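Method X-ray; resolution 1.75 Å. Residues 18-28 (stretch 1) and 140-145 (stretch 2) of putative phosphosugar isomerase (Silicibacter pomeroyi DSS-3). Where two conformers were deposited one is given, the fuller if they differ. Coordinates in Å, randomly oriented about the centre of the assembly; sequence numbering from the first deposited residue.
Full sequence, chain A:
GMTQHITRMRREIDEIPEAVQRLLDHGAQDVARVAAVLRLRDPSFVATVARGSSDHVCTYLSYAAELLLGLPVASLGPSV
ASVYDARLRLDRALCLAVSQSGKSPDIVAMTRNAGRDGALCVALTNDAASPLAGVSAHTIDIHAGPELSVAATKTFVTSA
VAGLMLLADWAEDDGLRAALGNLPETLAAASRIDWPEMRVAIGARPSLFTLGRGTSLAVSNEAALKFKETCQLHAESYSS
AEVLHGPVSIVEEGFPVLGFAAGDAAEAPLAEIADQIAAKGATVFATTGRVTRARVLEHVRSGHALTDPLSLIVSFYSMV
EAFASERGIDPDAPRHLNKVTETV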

# COMPACT_ATOMS: atom_id res chain seq x y z
N GLU A 18 -5.61 -9.98 -28.34
CA GLU A 18 -5.61 -11.40 -28.66
C GLU A 18 -5.20 -12.27 -27.48
O GLU A 18 -5.65 -13.41 -27.36
N ALA A 19 -4.33 -11.74 -26.62
CA ALA A 19 -3.91 -12.45 -25.42
C ALA A 19 -5.14 -12.66 -24.53
O ALA A 19 -5.38 -13.74 -24.03
N VAL A 20 -5.91 -11.59 -24.31
CA VAL A 20 -7.17 -11.70 -23.57
C VAL A 20 -8.13 -12.69 -24.23
O VAL A 20 -8.79 -13.47 -23.56
N GLN A 21 -8.18 -12.68 -25.56
CA GLN A 21 -9.02 -13.63 -26.29
C GLN A 21 -8.58 -15.06 -26.01
O GLN A 21 -9.43 -15.92 -25.77
N ARG A 22 -7.28 -15.31 -25.99
CA ARG A 22 -6.77 -16.67 -25.71
C ARG A 22 -7.12 -17.10 -24.30
O ARG A 22 -7.51 -18.22 -24.09
N LEU A 23 -7.00 -16.18 -23.34
CA LEU A 23 -7.35 -16.45 -21.95
C LEU A 23 -8.85 -16.76 -21.83
O LEU A 23 -9.23 -17.71 -21.20
N LEU A 24 -9.69 -15.95 -22.47
CA LEU A 24 -11.14 -16.19 -22.48
C LEU A 24 -11.48 -17.56 -23.08
O LEU A 24 -12.29 -18.30 -22.52
N ASP A 25 -10.83 -17.91 -24.19
CA ASP A 25 -11.05 -19.18 -24.86
C ASP A 25 -10.42 -20.36 -24.09
O ASP A 25 -11.12 -21.26 -23.67
N HIS A 26 -9.10 -20.34 -23.89
CA HIS A 26 -8.38 -21.44 -23.26
C HIS A 26 -8.45 -21.55 -21.75
O HIS A 26 -8.19 -22.62 -21.22
N GLY A 27 -8.76 -20.45 -21.06
CA GLY A 27 -8.82 -20.45 -19.59
C GLY A 27 -10.21 -20.61 -19.02
O GLY A 27 -10.35 -20.81 -17.81
N ALA A 28 -11.23 -20.52 -19.86
CA ALA A 28 -12.62 -20.60 -19.41
C ALA A 28 -12.91 -21.83 -18.56
O ALA A 28 -13.58 -21.73 -17.52
N ILE A 140 -4.46 -21.02 -12.26
CA ILE A 140 -5.08 -20.47 -13.44
C ILE A 140 -3.98 -19.85 -14.30
O ILE A 140 -3.33 -18.84 -13.92
N ASP A 141 -3.74 -20.46 -15.46
CA ASP A 141 -2.79 -19.94 -16.44
C ASP A 141 -3.41 -18.66 -17.08
O ASP A 141 -4.51 -18.71 -17.67
N ILE A 142 -2.71 -17.55 -16.95
CA ILE A 142 -3.19 -16.25 -17.49
C ILE A 142 -3.04 -16.07 -19.01
O ILE A 142 -3.60 -15.11 -19.58
N HIS A 143 -2.35 -16.98 -19.67
CA HIS A 143 -2.21 -16.92 -21.13
C HIS A 143 -1.70 -15.57 -21.68
O HIS A 143 -2.19 -15.08 -22.69
N ALA A 144 -0.72 -14.99 -21.00
CA ALA A 144 -0.11 -13.74 -21.41
C ALA A 144 0.89 -14.02 -22.52
O ALA A 144 1.16 -13.15 -23.34
N GLY A 145 1.43 -15.24 -22.54
CA GLY A 145 2.50 -15.61 -23.48
C GLY A 145 3.81 -14.98 -23.03
O GLY A 145 3.89 -14.39 -21.97

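What do the strand residues that open stretch 2 offer the helix? Rather little from their side chains. I140, with chi1 m and chi2 t, points sideways, and its CG2 comes no nearer than 5.0 Å, to L23 CD1. D141 also points sideways, but its backbone matters: its O lies 3.4 Å from L23 CD1, a van der Waals contact with a leucine in the t, p rotamer. The D141 side chain, chi1 t, turns back on its own stretch, where its OD1 accepts a hydrogen bond from H143 N at 2.9 Å.

How does I142 take part when its side chain points away? It too works through its backbone. Its side chain, chi1 p and chi2 t, is directed away from the helix and buried, while I142 O lies against both methyls of L23, 3.6 Å from CD2 and 3.7 Å from CD1. L23 CD1 thus touches the carbonyls of both D141 and I142, although the CA-to-CB bond of L23 runs sideways to the loop.

Why does H143 dominate the contact? It points toward the helix with chi1 m and loses 102 Å² of surface to it, the most of any residue here. Its positive phi of 53° and psi of 42° mark a left-handed backbone turn. A weak hydrogen bond from H143 ND1 to D141 O, 2.8 Å long, links the ring to its own stretch, and L23 CD1 approaches the same ND1 to 3.7 Å. R22 O lies over one face of the ring, while G27 N is 4.0 Å from H143 CE1; G27 has no side chain there, and a CB would crowd L23 O within its own helix. H26, chi1 m, sets its CB 3.4 Å from H143 NE2. Its CA-to-CB bond points toward the loop, but the end of the side chain leads away, so the two imidazoles, with planes at 25° and centroids 5.8 Å apart, are slid past one another and barely overlap.

What closes the contact beyond the histidine? A144 points its CB away, but its O still lies 4.5 Å from CB of A19, a small buried side chain directed toward the loop. A water adds a polar link: it donates to H143 O at 2.7 Å and accepts a weak hydrogen bond from R22 NH1 at 3.4 Å. R22, chi1 m, starts toward the loop before its end leads away. No direct hydrogen bond joins the stretches, so packing around L23 and H143 carries most of the contact.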

# COMPACT_ATOMS: atom_id res chain seq x y z
CB GLU A 18 -4.68 -11.71 -29.84
CG GLU A 18 -5.09 -12.96 -30.61
CD GLU A 18 -6.35 -12.74 -31.45
OE1 GLU A 18 -6.52 -11.60 -31.92
OE2 GLU A 18 -7.15 -13.69 -31.63
CB ALA A 19 -2.84 -11.65 -24.65
CB VAL A 20 -7.82 -10.29 -23.38
CG1 VAL A 20 -9.21 -10.41 -22.77
CG2 VAL A 20 -6.90 -9.41 -22.51
CB GLN A 21 -9.02 -13.36 -27.80
CG GLN A 21 -10.02 -14.20 -28.59
CD GLN A 21 -11.44 -13.95 -28.14
OE1 GLN A 21 -12.05 -14.80 -27.47
NE2 GLN A 21 -11.94 -12.77 -28.41
CB ARG A 22 -5.27 -16.79 -25.95
CG ARG A 22 -4.91 -16.72 -27.41
CD ARG A 22 -3.45 -17.00 -27.67
NE ARG A 22 -3.09 -16.52 -29.00
CZ ARG A 22 -2.72 -15.27 -29.28
NH1 ARG A 22 -2.65 -14.35 -28.32
NH2 ARG A 22 -2.42 -14.94 -30.53
CB LEU A 23 -6.94 -15.26 -21.06
CG LEU A 23 -7.40 -15.35 -19.61
CD1 LEU A 23 -6.89 -16.62 -18.92
CD2 LEU A 23 -6.97 -14.06 -18.93
CB LEU A 24 -11.86 -15.07 -23.22
CG LEU A 24 -11.94 -13.69 -22.57
CD1 LEU A 24 -12.30 -12.58 -23.55
CD2 LEU A 24 -12.92 -13.68 -21.35
CB ASP A 25 -10.53 -19.12 -26.30
CG ASP A 25 -11.30 -18.14 -27.17
OD1 ASP A 25 -12.40 -17.70 -26.75
OD2 ASP A 25 -10.79 -17.79 -28.25
CB HIS A 26 -6.90 -21.41 -23.67
CG HIS A 26 -6.70 -21.51 -25.14
ND1 HIS A 26 -6.59 -22.72 -25.80
CD2 HIS A 26 -6.67 -20.56 -26.10
CE1 HIS A 26 -6.46 -22.50 -27.09
NE2 HIS A 26 -6.50 -21.19 -27.30
CB ALA A 28 -13.57 -20.54 -20.61
CB ILE A 140 -6.16 -19.43 -13.09
CG1 ILE A 140 -7.32 -20.12 -12.38
CG2 ILE A 140 -6.62 -18.71 -14.34
CD1 ILE A 140 -8.29 -19.21 -11.70
CB ASP A 141 -2.56 -21.01 -17.49
CG ASP A 141 -1.47 -20.66 -18.50
OD1 ASP A 141 -1.13 -19.48 -18.74
OD2 ASP A 141 -0.99 -21.64 -19.13
CB ILE A 142 -2.56 -15.05 -16.72
CG1 ILE A 142 -1.06 -14.87 -17.04
CG2 ILE A 142 -2.85 -15.24 -15.17
CD1 ILE A 142 -0.40 -13.63 -16.38
CB HIS A 143 -3.55 -17.33 -21.80
CG HIS A 143 -3.94 -18.75 -21.55
ND1 HIS A 143 -4.62 -19.16 -20.42
CD2 HIS A 143 -3.72 -19.87 -22.28
CE1 HIS A 143 -4.81 -20.47 -20.47
NE2 HIS A 143 -4.28 -20.92 -21.59
CB ALA A 144 0.61 -13.09 -20.24
O HOH W 1 -1.31 -14.87 -25.20